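Local coordinates for protein beta-galactosidase (Bacteroides thetaiotaomicron, PDB 5MUJ) that binds side chain B of the plant pectin rhamnogalacturonan II and probably acts on it as a glycoside hydrolase, perhaps as an arabinofuranosidase, at residues 230-233 and 234-237; 326-329 and 330-334; 139-143 and 144-148; 276-280 and 281-285; 111-114 and 115-118. All coordinates share one frame; numbering follows the deposited sequence.

Interaction 1 of 5, residues 230-233 and 234-237; sequences GRHP and ETDL
R231 and H232 face D236 and L237 across a tight reversal of the chain, the directions 230-233 and 234-237 lying 149° apart. Two backbone bonds tie the crossing: H232 N gives its hydrogen to L237 O (3.0 Å), and D236 N returns one to H232 O at 2.9 Å. D236 makes the turn with positive phi.

The side chain of R231 bends at its third torsion and runs along the carbonyl of D236, with CG 3.1 Å from D236 O; NH1 then closes on that oxygen at 2.8 Å, nearly in line with the C=O bond although the oxygen is tilted 26° from the guanidinium plane. On H232, a first torsion of -177°, CG anti to the backbone N, sets the imidazole alongside E234. Its CD2 edge lies 3.0 Å from E234 N, NE2 comes 3.5 Å from E234 CB, and P233 CD packs against one face near the rim. T235 OG1 reaches H232 CB at 3.4 Å and also accepts a weak bond from L237 N. Beyond the loop, W199 meets the imidazole edge-to-face. With an alanine in place of H232, W199 would probably lose its edge-to-face partner and a gap would open beside P233 and E234.

R241 binds both G230 O and L237 O, fastening the loop at its base. Such a hairpin connection between strands 222-231 and 238-247, the two middle strands of one four-stranded sheet, is consistent with the inner hairpin of a beta-propeller blade.

Interaction 2 of 5, residues 326-329 and 330-334; sequences NYDE and LFAHK. With RAM (alpha-L-rhamnopyranose), chain B.
Van der Waals contact joins D328 to A332, whose CB lies 3.9 Å from both CB and OD2 of the aspartate. D328 CB also approaches F331 O at 3.7 Å. The first torsion of D328 (66°) holds CG between its own backbone N and carbonyl carbon and brings the carboxylate alongside the methyl. The acid group finds its polar partners elsewhere: OD2 bonds to Y348 OH and forms a salt bridge with K46, and OD1 takes backbone N-H groups of S324 and K325.

Face contacts form a second group. L330 CG stands 3.8 Å above the centre of the F331 ring, and C6 of the bound rhamnose lies over its opposite face, displaced toward the rim. F331 CB in turn covers one face of the H333 imidazole, and K334 CG covers the other.

Direct polar bonds to the sugar come from two successive residues. H333 NE2 and rhamnose O4 share a nearly straight bond of 2.8 Å (169°), made at the ring edge, while the extended chain of K334 delivers NZ to O3 at 2.6 Å. The lysine also pairs with D61. Y158 and R357 also bond to the rhamnose in the glycan pocket.

In the backbone, L330 and F331 both face V351, a classic beta bulge at the entry to strand 331-340. That strand is an edge of a four-stranded sheet whose far edge is 45-51, so this sheet combines an N-terminal strand with the last three, consistent with the closing blade of a propeller.

Interaction 3 of 5, residues 139-143 and 144-148; sequences LQTYK and GRHWM
L139 CB rests 3.8 Å from H146 ND1, a buried nitrogen with no polar partner in the model. At the next residue a water bridges Q140 O and W147 N, donating to the carbonyl and accepting from the amide. T141 then lays CG2 over one face of the H146 imidazole, 3.6 Å from the ring centroid, a CH-pi contact 22° off the normal; its OG1 shares a second water with G144 N. Y142 exchanges backbone bonds with R145, giving N-H to R145 O at 2.9 Å. With CG anti to the backbone N (chi1 168°), Y142 brings CB and its ring edge up to W147 NE1. Its carbonyl is gripped twice: R145 N and W147 NE1 reach Y142 O from opposite faces, the indole at 2.9 Å and with the oxygen in the ring plane. A phenylalanine in place of W147 would probably leave the Y142 carbonyl without its indole donor. K143 folds CG over the Y142 ring and bonds NZ to Y142 OH at 3.0 Å. K143 and G144 are the central pair of a type I' turn, both with positive phi. The turn leads into strand 146-153, which lies between strands 121-126 and 166-172 in an antiparallel sheet.

Interaction 4 of 5, residues 276-280 and 281-285; sequences IQKMG and DVYVM
K278 and Y283 face each other as a non-hydrogen-bonded pair of an antiparallel hairpin, and the lysine can be traced along the tyrosine ring. CB of K278 starts 4.1 Å from Y283 CE1. The first torsion (-156°) puts CG opposite the backbone N and nearest the ring, 3.6 Å from Y283 CE1; CD stays in touch at 3.9 Å from the same atom. CD is also 4.2 Å from Y283 OH, and the extended chain ends with K278 NZ 4.2 Å from that hydroxyl, too far for a hydrogen bond. The methylenes thus pass obliquely along one side of the phenol. I276 CG2 meets Y283 CD1 (4.0 Å), so two residues of strand 270-279 touch the ring.

The pairing rests on four backbone bonds. V284 N to Q277 O is almost perfectly straight (2.8 Å, 178°), M279 N to V282 O nearly so, whereas V282 N to M279 O is longer, 3.3 Å, where the type II' turn closes. G280 supplies the positive phi of that turn.

On the other face M279 and V284 pack together, and Q277 bonds to Y137 and V337 O. Helix 31-41 lies against M279 and V282, strand 299-306 continues the sheet beyond 282-290, and F225 of strand 222-231 touches I276 and M285.

Interaction 5 of 5, residues 111-114 and 115-118; sequences SYRD and GKWD
R113 lays its guanidinium beneath the aliphatic start of K116, whose CB and CG lie over one face of the group; K116 CB is 3.5 Å from R113 NE, and K116 CG is 3.7 Å from R113 CG. A first torsion of -178° carries the arginine across toward 115-118, and a bend at the third torsion then turns the planar group to D118. There R113 NE gives its hydrogen to D118 OD1 at 2.9 Å, close to the guanidinium plane and on the syn lone pair of the carboxylate. A weak bond from R113 NH2 to D118 OD2 (3.1 Å), with an N-H...O angle of 132°, completes the salt bridge. The carboxylate is not coplanar with the guanidinium, their planes standing 63° apart.

At the guanidinium edge lies W117 NE1, 3.5 Å from R113 NH2; both donors serve L185 O. D118 CB covers the centre of one face of the W117 indole.

The backbone forms a type II turn from R113 to K116, closed by a weak bond of 3.3 Å from K116 N to R113 O. G115, with positive phi, occupies a position where a CB would collide with D114 O.

Second partners spread these charges: D186 pairs with both R113 NH1 and K116 NZ, and D118 OD2 also meets R122 and Y150. The loop thus links strand 104-110, the edge of one four-stranded sheet, to strand 121-126, which opens the next.

Overall arrangement
Interactions 2 and 4 are buried, while 1, 3 and 5 lie at the surface. Each belongs to a different stretch of a fold of five four-stranded antiparallel sheets, consistent with a five-bladed beta-propeller. Interactions 1 and 4 both reverse the chain between neighbouring strands, but only 4 has regular pairing with apolar side chains on both faces; 1 relies on a few loop bonds. Interactions 5 and 3 flank strand 121-126, one before it and the other after, with nearest atoms about 8 Å apart; ion pairs dominate the first, aromatic and water-mediated contacts the second. Interaction 2 alone touches the bound glycan directly, contributing F331, H333 and K334 to its pocket.

Interaction 1 of 5, residues 230-233 and 234-237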
# COMPACT_ATOMS: atom_id res chain seq x y z
N GLY A 230 1.48 2.68 -17.21
CA GLY A 230 2.09 2.72 -18.55
C GLY A 230 1.24 2.00 -19.55
O GLY A 230 0.16 1.48 -19.25
N ARG A 231 1.77 1.95 -20.78
CA ARG A 231 1.07 1.34 -21.87
C ARG A 231 1.85 0.14 -22.37
O ARG A 231 3.06 0.25 -22.67
CB ARG A 231 0.98 2.38 -22.99
CG ARG A 231 -0.14 2.15 -23.96
CD ARG A 231 -0.42 3.40 -24.77
NE ARG A 231 -1.17 4.42 -24.01
CZ ARG A 231 -2.51 4.54 -23.97
NH1 ARG A 231 -3.31 3.70 -24.64
NH2 ARG A 231 -3.06 5.51 -23.24
N HIS A 232 1.16 -0.93 -22.66
CA HIS A 232 1.83 -2.18 -23.00
C HIS A 232 2.37 -2.01 -24.44
O HIS A 232 1.65 -1.51 -25.29
CB HIS A 232 0.87 -3.38 -22.83
CG HIS A 232 1.52 -4.70 -23.09
ND1 HIS A 232 1.88 -5.59 -22.10
CD2 HIS A 232 1.95 -5.23 -24.25
CE1 HIS A 232 2.45 -6.65 -22.65
NE2 HIS A 232 2.54 -6.44 -23.96
N PRO A 233 3.63 -2.40 -24.67
CA PRO A 233 4.23 -2.10 -26.01
C PRO A 233 3.63 -2.93 -27.12
O PRO A 233 3.72 -2.56 -28.27
CB PRO A 233 5.72 -2.41 -25.84
CG PRO A 233 5.88 -3.10 -24.53
CD PRO A 233 4.61 -2.98 -23.72
N GLU A 234 3.09 -4.09 -26.83
CA GLU A 234 2.36 -4.89 -27.86
C GLU A 234 0.91 -4.50 -28.12
O GLU A 234 0.51 -4.41 -29.27
CB GLU A 234 2.47 -6.37 -27.50
CG GLU A 234 1.88 -7.37 -28.48
CD GLU A 234 2.14 -8.79 -28.05
OE1 GLU A 234 1.17 -9.60 -28.03
OE2 GLU A 234 3.31 -9.11 -27.72
N THR A 235 0.11 -4.26 -27.07
CA THR A 235 -1.32 -4.04 -27.19
C THR A 235 -1.77 -2.60 -27.09
O THR A 235 -2.92 -2.29 -27.44
CB THR A 235 -2.07 -4.85 -26.15
OG1 THR A 235 -1.64 -4.42 -24.84
CG2 THR A 235 -1.81 -6.33 -26.36
N ASP A 236 -0.88 -1.73 -26.65
CA ASP A 236 -1.18 -0.32 -26.36
C ASP A 236 -2.23 -0.12 -25.27
O ASP A 236 -2.78 0.97 -25.14
CB ASP A 236 -1.54 0.46 -27.64
CG ASP A 236 -0.45 0.37 -28.70
OD1 ASP A 236 0.75 0.41 -28.34
OD2 ASP A 236 -0.79 0.25 -29.89
N LEU A 237 -2.46 -1.15 -24.45
CA LEU A 237 -3.38 -1.07 -23.33
C LEU A 237 -2.72 -0.34 -22.16
O LEU A 237 -1.63 -0.72 -21.71
CB LEU A 237 -3.79 -2.47 -22.86
CG LEU A 237 -4.61 -3.31 -23.85
CD1 LEU A 237 -4.88 -4.67 -23.23
CD2 LEU A 237 -5.91 -2.62 -24.26

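Interaction 2 of 5, residues 326-329 and 330-334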
# COMPACT_ATOMS: atom_id res chain seq x y z
N ASN A 326 -22.42 -1.60 3.48
CA ASN A 326 -22.67 -0.18 3.21
C ASN A 326 -21.36 0.60 2.97
O ASN A 326 -21.17 1.24 1.92
CB ASN A 326 -23.43 0.43 4.41
CG ASN A 326 -22.59 0.48 5.72
OD1 ASN A 326 -22.04 -0.54 6.19
ND2 ASN A 326 -22.45 1.69 6.28
N TYR A 327 -20.45 0.46 3.93
CA TYR A 327 -19.33 1.35 4.03
C TYR A 327 -18.26 1.01 2.95
O TYR A 327 -17.39 1.84 2.69
CB TYR A 327 -18.80 1.37 5.48
CG TYR A 327 -18.08 0.11 5.94
CD1 TYR A 327 -16.84 -0.20 5.39
CD2 TYR A 327 -18.62 -0.79 6.88
CE1 TYR A 327 -16.12 -1.31 5.76
CE2 TYR A 327 -17.89 -1.92 7.26
CZ TYR A 327 -16.64 -2.19 6.66
OH TYR A 327 -15.81 -3.27 6.94
N ASP A 328 -18.29 -0.20 2.38
CA ASP A 328 -17.31 -0.57 1.28
C ASP A 328 -17.93 -0.99 -0.05
O ASP A 328 -17.29 -1.68 -0.88
CB ASP A 328 -16.29 -1.62 1.76
CG ASP A 328 -16.91 -2.99 2.07
OD1 ASP A 328 -18.05 -3.27 1.65
OD2 ASP A 328 -16.24 -3.82 2.77
N GLU A 329 -19.13 -0.47 -0.29
CA GLU A 329 -19.96 -0.97 -1.35
C GLU A 329 -19.44 -0.69 -2.78
O GLU A 329 -19.89 -1.34 -3.71
CB GLU A 329 -21.37 -0.42 -1.23
CG GLU A 329 -21.51 1.05 -1.57
CD GLU A 329 -22.79 1.72 -1.08
OE1 GLU A 329 -23.81 1.04 -0.83
OE2 GLU A 329 -22.77 2.96 -0.96
N LEU A 330 -18.52 0.25 -2.94
CA LEU A 330 -17.93 0.57 -4.25
C LEU A 330 -16.57 -0.11 -4.42
O LEU A 330 -16.39 -0.88 -5.37
CB LEU A 330 -17.84 2.08 -4.43
CG LEU A 330 -17.27 2.54 -5.79
CD1 LEU A 330 -18.12 2.04 -6.95
CD2 LEU A 330 -17.12 4.05 -5.83
N PHE A 331 -15.63 0.21 -3.53
CA PHE A 331 -14.31 -0.37 -3.54
C PHE A 331 -14.00 -0.97 -2.16
O PHE A 331 -14.29 -0.33 -1.13
CB PHE A 331 -13.19 0.66 -3.84
CG PHE A 331 -13.35 1.47 -5.11
CD1 PHE A 331 -13.76 0.88 -6.28
CD2 PHE A 331 -12.99 2.83 -5.14
CE1 PHE A 331 -13.86 1.63 -7.45
CE2 PHE A 331 -13.11 3.58 -6.30
CZ PHE A 331 -13.54 2.97 -7.44
N ALA A 332 -13.44 -2.17 -2.12
CA ALA A 332 -12.93 -2.74 -0.84
C ALA A 332 -11.57 -3.31 -1.17
O ALA A 332 -11.46 -4.38 -1.74
CB ALA A 332 -13.86 -3.82 -0.26
N HIS A 333 -10.53 -2.53 -0.88
CA HIS A 333 -9.29 -2.67 -1.62
C HIS A 333 -8.09 -2.00 -0.96
O HIS A 333 -8.21 -0.99 -0.26
CB HIS A 333 -9.48 -2.14 -3.07
CG HIS A 333 -9.56 -0.65 -3.19
ND1 HIS A 333 -9.96 0.20 -2.20
CD2 HIS A 333 -9.24 0.16 -4.24
CE1 HIS A 333 -9.92 1.45 -2.62
NE2 HIS A 333 -9.48 1.45 -3.86
N LYS A 334 -6.92 -2.56 -1.28
CA LYS A 334 -5.60 -2.16 -0.77
C LYS A 334 -5.41 -2.90 0.52
O LYS A 334 -6.40 -3.10 1.21
CB LYS A 334 -5.41 -0.66 -0.70
CG LYS A 334 -5.80 0.05 -1.99
CD LYS A 334 -5.44 1.50 -1.94
CE LYS A 334 -5.87 2.20 -3.22
NZ LYS A 334 -5.54 3.64 -3.14
C1 RAM B . -7.18 4.96 -8.50
C2 RAM B . -6.46 5.07 -7.18
C3 RAM B . -7.49 5.06 -6.06
C4 RAM B . -8.30 3.77 -6.18
C5 RAM B . -8.95 3.51 -7.55
C6 RAM B . -9.37 2.06 -7.73
O2 RAM B . -5.54 3.94 -7.07
O3 RAM B . -6.89 5.17 -4.77
O4 RAM B . -9.38 3.83 -5.26
O5 RAM B . -8.16 3.92 -8.70

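Interaction 3 of 5, residues 139-143 and 144-148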
# COMPACT_ATOMS: atom_id res chain seq x y z
N LEU A 139 9.43 -2.57 12.37
CA LEU A 139 10.21 -1.94 11.30
C LEU A 139 11.67 -2.07 11.67
O LEU A 139 12.02 -1.97 12.83
CB LEU A 139 9.86 -0.48 11.18
CG LEU A 139 8.49 -0.05 10.69
CD1 LEU A 139 8.53 1.45 10.43
CD2 LEU A 139 8.02 -0.79 9.45
N GLN A 140 12.53 -2.30 10.68
CA GLN A 140 13.93 -2.54 10.94
C GLN A 140 14.70 -1.25 10.67
O GLN A 140 14.26 -0.41 9.88
CB GLN A 140 14.43 -3.68 10.08
CG GLN A 140 13.75 -4.98 10.44
CD GLN A 140 14.05 -6.09 9.48
OE1 GLN A 140 14.71 -7.06 9.85
NE2 GLN A 140 13.56 -5.98 8.25
N THR A 141 15.82 -1.09 11.34
CA THR A 141 16.70 0.04 11.12
C THR A 141 17.86 -0.31 10.19
O THR A 141 18.29 -1.48 10.06
CB THR A 141 17.29 0.60 12.44
OG1 THR A 141 18.15 -0.38 13.02
CG2 THR A 141 16.20 0.97 13.42
N TYR A 142 18.38 0.74 9.57
CA TYR A 142 19.56 0.66 8.72
C TYR A 142 20.29 1.99 8.91
O TYR A 142 19.68 3.05 8.80
CB TYR A 142 19.15 0.43 7.26
CG TYR A 142 20.27 0.61 6.24
CD1 TYR A 142 21.34 -0.28 6.18
CD2 TYR A 142 20.24 1.66 5.34
CE1 TYR A 142 22.35 -0.12 5.23
CE2 TYR A 142 21.24 1.83 4.40
CZ TYR A 142 22.31 0.94 4.35
OH TYR A 142 23.31 1.12 3.38
N LYS A 143 21.58 1.90 9.25
CA LYS A 143 22.44 3.05 9.53
C LYS A 143 21.84 3.93 10.63
O LYS A 143 21.91 5.16 10.59
CB LYS A 143 22.72 3.84 8.24
CG LYS A 143 23.53 3.02 7.24
CD LYS A 143 24.68 3.78 6.62
CE LYS A 143 24.31 4.42 5.29
NZ LYS A 143 24.79 3.60 4.14
N GLY A 144 21.24 3.25 11.61
CA GLY A 144 20.67 3.89 12.78
C GLY A 144 19.37 4.63 12.55
O GLY A 144 18.93 5.35 13.44
N ARG A 145 18.76 4.46 11.38
CA ARG A 145 17.54 5.16 11.03
C ARG A 145 16.44 4.19 10.64
O ARG A 145 16.72 3.08 10.20
CB ARG A 145 17.77 6.08 9.83
CG ARG A 145 18.92 7.05 10.00
CD ARG A 145 18.98 8.06 8.85
NE ARG A 145 19.45 9.36 9.34
CZ ARG A 145 18.74 10.48 9.46
NH1 ARG A 145 19.36 11.55 9.95
NH2 ARG A 145 17.46 10.59 9.09
N HIS A 146 15.19 4.65 10.80
CA HIS A 146 14.04 4.03 10.15
C HIS A 146 13.77 4.75 8.84
O HIS A 146 14.10 5.94 8.68
CB HIS A 146 12.80 4.07 11.04
CG HIS A 146 12.91 3.21 12.26
ND1 HIS A 146 12.59 1.88 12.26
CD2 HIS A 146 13.31 3.50 13.53
CE1 HIS A 146 12.77 1.37 13.46
NE2 HIS A 146 13.24 2.33 14.25
N TRP A 147 13.24 4.01 7.88
CA TRP A 147 13.11 4.50 6.49
C TRP A 147 11.67 4.38 6.00
O TRP A 147 10.87 3.63 6.55
CB TRP A 147 14.05 3.72 5.58
CG TRP A 147 15.45 3.86 5.96
CD1 TRP A 147 16.12 3.18 6.94
CD2 TRP A 147 16.38 4.77 5.39
NE1 TRP A 147 17.42 3.62 7.01
CE2 TRP A 147 17.61 4.59 6.06
CE3 TRP A 147 16.29 5.72 4.39
CZ2 TRP A 147 18.74 5.32 5.74
CZ3 TRP A 147 17.44 6.45 4.06
CH2 TRP A 147 18.64 6.24 4.73
N MSE A 148 11.37 5.14 4.96
CA MSE A 148 10.04 5.23 4.36
C MSE A 148 10.19 5.65 2.93
O MSE A 148 11.06 6.46 2.62
CB MSE A 148 9.27 6.29 5.13
CG MSE A 148 7.90 6.65 4.58
SE MSE A 148 7.16 8.18 5.53
CE MSE A 148 5.93 6.99 6.46
O HOH W 1 12.50 1.30 8.67
O HOH W 2 20.60 0.37 11.92

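Interaction 4 of 5, residues 276-280 and 281-285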
# COMPACT_ATOMS: atom_id res chain seq x y z
N ILE A 276 4.08 -7.76 0.66
CA ILE A 276 4.72 -9.08 0.70
C ILE A 276 5.09 -9.52 2.11
O ILE A 276 5.73 -8.78 2.86
CB ILE A 276 5.99 -9.10 -0.19
CG1 ILE A 276 5.60 -8.70 -1.62
CG2 ILE A 276 6.64 -10.50 -0.18
CD1 ILE A 276 6.74 -8.74 -2.59
N GLN A 277 4.68 -10.75 2.47
CA GLN A 277 5.16 -11.42 3.67
C GLN A 277 5.72 -12.78 3.32
O GLN A 277 5.36 -13.37 2.31
CB GLN A 277 4.01 -11.53 4.67
CG GLN A 277 3.63 -10.15 5.19
CD GLN A 277 2.68 -10.19 6.33
OE1 GLN A 277 2.92 -10.87 7.34
NE2 GLN A 277 1.58 -9.44 6.20
N LYS A 278 6.66 -13.25 4.13
CA LYS A 278 7.30 -14.53 3.92
C LYS A 278 6.67 -15.52 4.89
O LYS A 278 6.59 -15.24 6.09
CB LYS A 278 8.80 -14.41 4.13
CG LYS A 278 9.60 -15.48 3.40
CD LYS A 278 11.08 -15.44 3.76
CE LYS A 278 11.75 -16.78 3.56
NZ LYS A 278 13.23 -16.64 3.52
N MSE A 279 6.16 -16.62 4.34
CA MSE A 279 5.50 -17.66 5.10
C MSE A 279 6.18 -18.95 4.76
O MSE A 279 5.86 -19.61 3.76
CB MSE A 279 4.04 -17.55 4.71
CG MSE A 279 3.18 -18.51 5.50
SE MSE A 279 1.49 -18.59 4.53
CE MSE A 279 0.72 -16.83 4.93
N GLY A 280 7.16 -19.30 5.59
CA GLY A 280 7.96 -20.49 5.43
C GLY A 280 8.97 -20.25 4.34
O GLY A 280 9.74 -19.29 4.42
N ASP A 281 8.94 -21.10 3.32
CA ASP A 281 9.78 -20.92 2.13
C ASP A 281 9.09 -20.17 0.99
O ASP A 281 9.69 -20.00 -0.08
CB ASP A 281 10.35 -22.28 1.64
CG ASP A 281 9.27 -23.31 1.26
OD1 ASP A 281 8.05 -23.02 1.34
OD2 ASP A 281 9.65 -24.44 0.88
N VAL A 282 7.85 -19.71 1.19
CA VAL A 282 7.11 -19.00 0.15
C VAL A 282 6.81 -17.53 0.50
O VAL A 282 6.57 -17.18 1.65
CB VAL A 282 5.83 -19.78 -0.28
CG1 VAL A 282 4.70 -19.58 0.71
CG2 VAL A 282 5.38 -19.40 -1.71
N TYR A 283 6.86 -16.66 -0.52
CA TYR A 283 6.44 -15.27 -0.41
C TYR A 283 5.00 -15.17 -0.84
O TYR A 283 4.62 -15.79 -1.85
CB TYR A 283 7.28 -14.34 -1.31
CG TYR A 283 8.74 -14.29 -0.93
CD1 TYR A 283 9.17 -13.52 0.16
CD2 TYR A 283 9.69 -15.01 -1.65
CE1 TYR A 283 10.51 -13.46 0.50
CE2 TYR A 283 11.01 -14.99 -1.28
CZ TYR A 283 11.41 -14.21 -0.21
OH TYR A 283 12.74 -14.19 0.13
N VAL A 284 4.21 -14.42 -0.06
CA VAL A 284 2.83 -14.14 -0.38
C VAL A 284 2.67 -12.66 -0.65
O VAL A 284 3.05 -11.83 0.18
CB VAL A 284 1.92 -14.56 0.80
CG1 VAL A 284 0.46 -14.23 0.48
CG2 VAL A 284 2.13 -16.03 1.04
N MSE A 285 2.14 -12.31 -1.82
CA MSE A 285 1.87 -10.95 -2.15
C MSE A 285 0.40 -10.74 -2.01
O MSE A 285 -0.39 -11.29 -2.78
CB MSE A 285 2.28 -10.64 -3.60
CG MSE A 285 2.00 -9.20 -3.96
SE MSE A 285 1.98 -8.95 -5.89
CE MSE A 285 3.90 -9.08 -6.19

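Interaction 5 of 5, residues 111-114 and 115-118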
# COMPACT_ATOMS: atom_id res chain seq x y z
N SER A 111 4.36 16.08 5.85
CA SER A 111 3.49 17.23 5.66
C SER A 111 3.83 17.89 4.31
O SER A 111 4.92 17.72 3.81
CB SER A 111 3.73 18.22 6.77
OG SER A 111 3.62 17.60 8.04
N TYR A 112 2.92 18.72 3.82
CA TYR A 112 3.16 19.52 2.63
C TYR A 112 4.46 20.29 2.83
O TYR A 112 4.66 20.96 3.85
CB TYR A 112 2.04 20.53 2.33
CG TYR A 112 0.69 19.92 2.08
CD1 TYR A 112 0.48 19.04 1.02
CD2 TYR A 112 -0.38 20.22 2.94
CE1 TYR A 112 -0.76 18.47 0.84
CE2 TYR A 112 -1.62 19.65 2.76
CZ TYR A 112 -1.82 18.79 1.69
OH TYR A 112 -3.04 18.21 1.47
N ARG A 113 5.33 20.20 1.83
CA ARG A 113 6.67 20.64 1.95
C ARG A 113 6.96 21.78 0.93
O ARG A 113 7.44 21.56 -0.22
CB ARG A 113 7.63 19.45 1.87
CG ARG A 113 9.05 19.90 2.04
CD ARG A 113 10.03 18.81 2.26
NE ARG A 113 10.32 18.07 1.02
CZ ARG A 113 11.51 17.55 0.72
NH1 ARG A 113 12.60 17.72 1.51
NH2 ARG A 113 11.64 16.83 -0.40
N ASP A 114 6.62 23.00 1.34
CA ASP A 114 6.69 24.18 0.44
C ASP A 114 8.09 24.40 -0.12
O ASP A 114 9.09 24.32 0.61
CB ASP A 114 6.24 25.45 1.17
CG ASP A 114 4.75 25.48 1.44
OD1 ASP A 114 3.94 25.04 0.59
OD2 ASP A 114 4.36 25.95 2.52
N GLY A 115 8.18 24.69 -1.43
CA GLY A 115 9.45 24.97 -2.07
C GLY A 115 10.24 23.77 -2.56
O GLY A 115 11.35 23.94 -3.07
N LYS A 116 9.67 22.57 -2.44
CA LYS A 116 10.33 21.33 -2.82
C LYS A 116 9.52 20.61 -3.91
O LYS A 116 8.40 20.97 -4.20
CB LYS A 116 10.52 20.45 -1.58
CG LYS A 116 11.45 21.07 -0.56
CD LYS A 116 12.90 20.99 -0.99
CE LYS A 116 13.74 21.82 -0.06
NZ LYS A 116 15.17 21.76 -0.34
N TRP A 117 10.13 19.56 -4.49
CA TRP A 117 9.55 18.78 -5.61
C TRP A 117 8.25 18.09 -5.25
O TRP A 117 7.42 17.80 -6.10
CB TRP A 117 10.56 17.75 -6.12
CG TRP A 117 10.81 16.60 -5.21
CD1 TRP A 117 11.71 16.54 -4.18
CD2 TRP A 117 10.13 15.35 -5.22
NE1 TRP A 117 11.66 15.33 -3.57
CE2 TRP A 117 10.69 14.56 -4.19
CE3 TRP A 117 9.11 14.81 -6.01
CZ2 TRP A 117 10.25 13.26 -3.91
CZ3 TRP A 117 8.69 13.54 -5.77
CH2 TRP A 117 9.26 12.76 -4.71
N ASP A 118 8.10 17.81 -3.97
CA ASP A 118 6.95 17.09 -3.45
C ASP A 118 6.04 18.03 -2.63
O ASP A 118 5.45 17.61 -1.65
CB ASP A 118 7.44 15.91 -2.60
CG ASP A 118 8.40 16.32 -1.50
OD1 ASP A 118 8.63 17.57 -1.33
OD2 ASP A 118 8.92 15.41 -0.78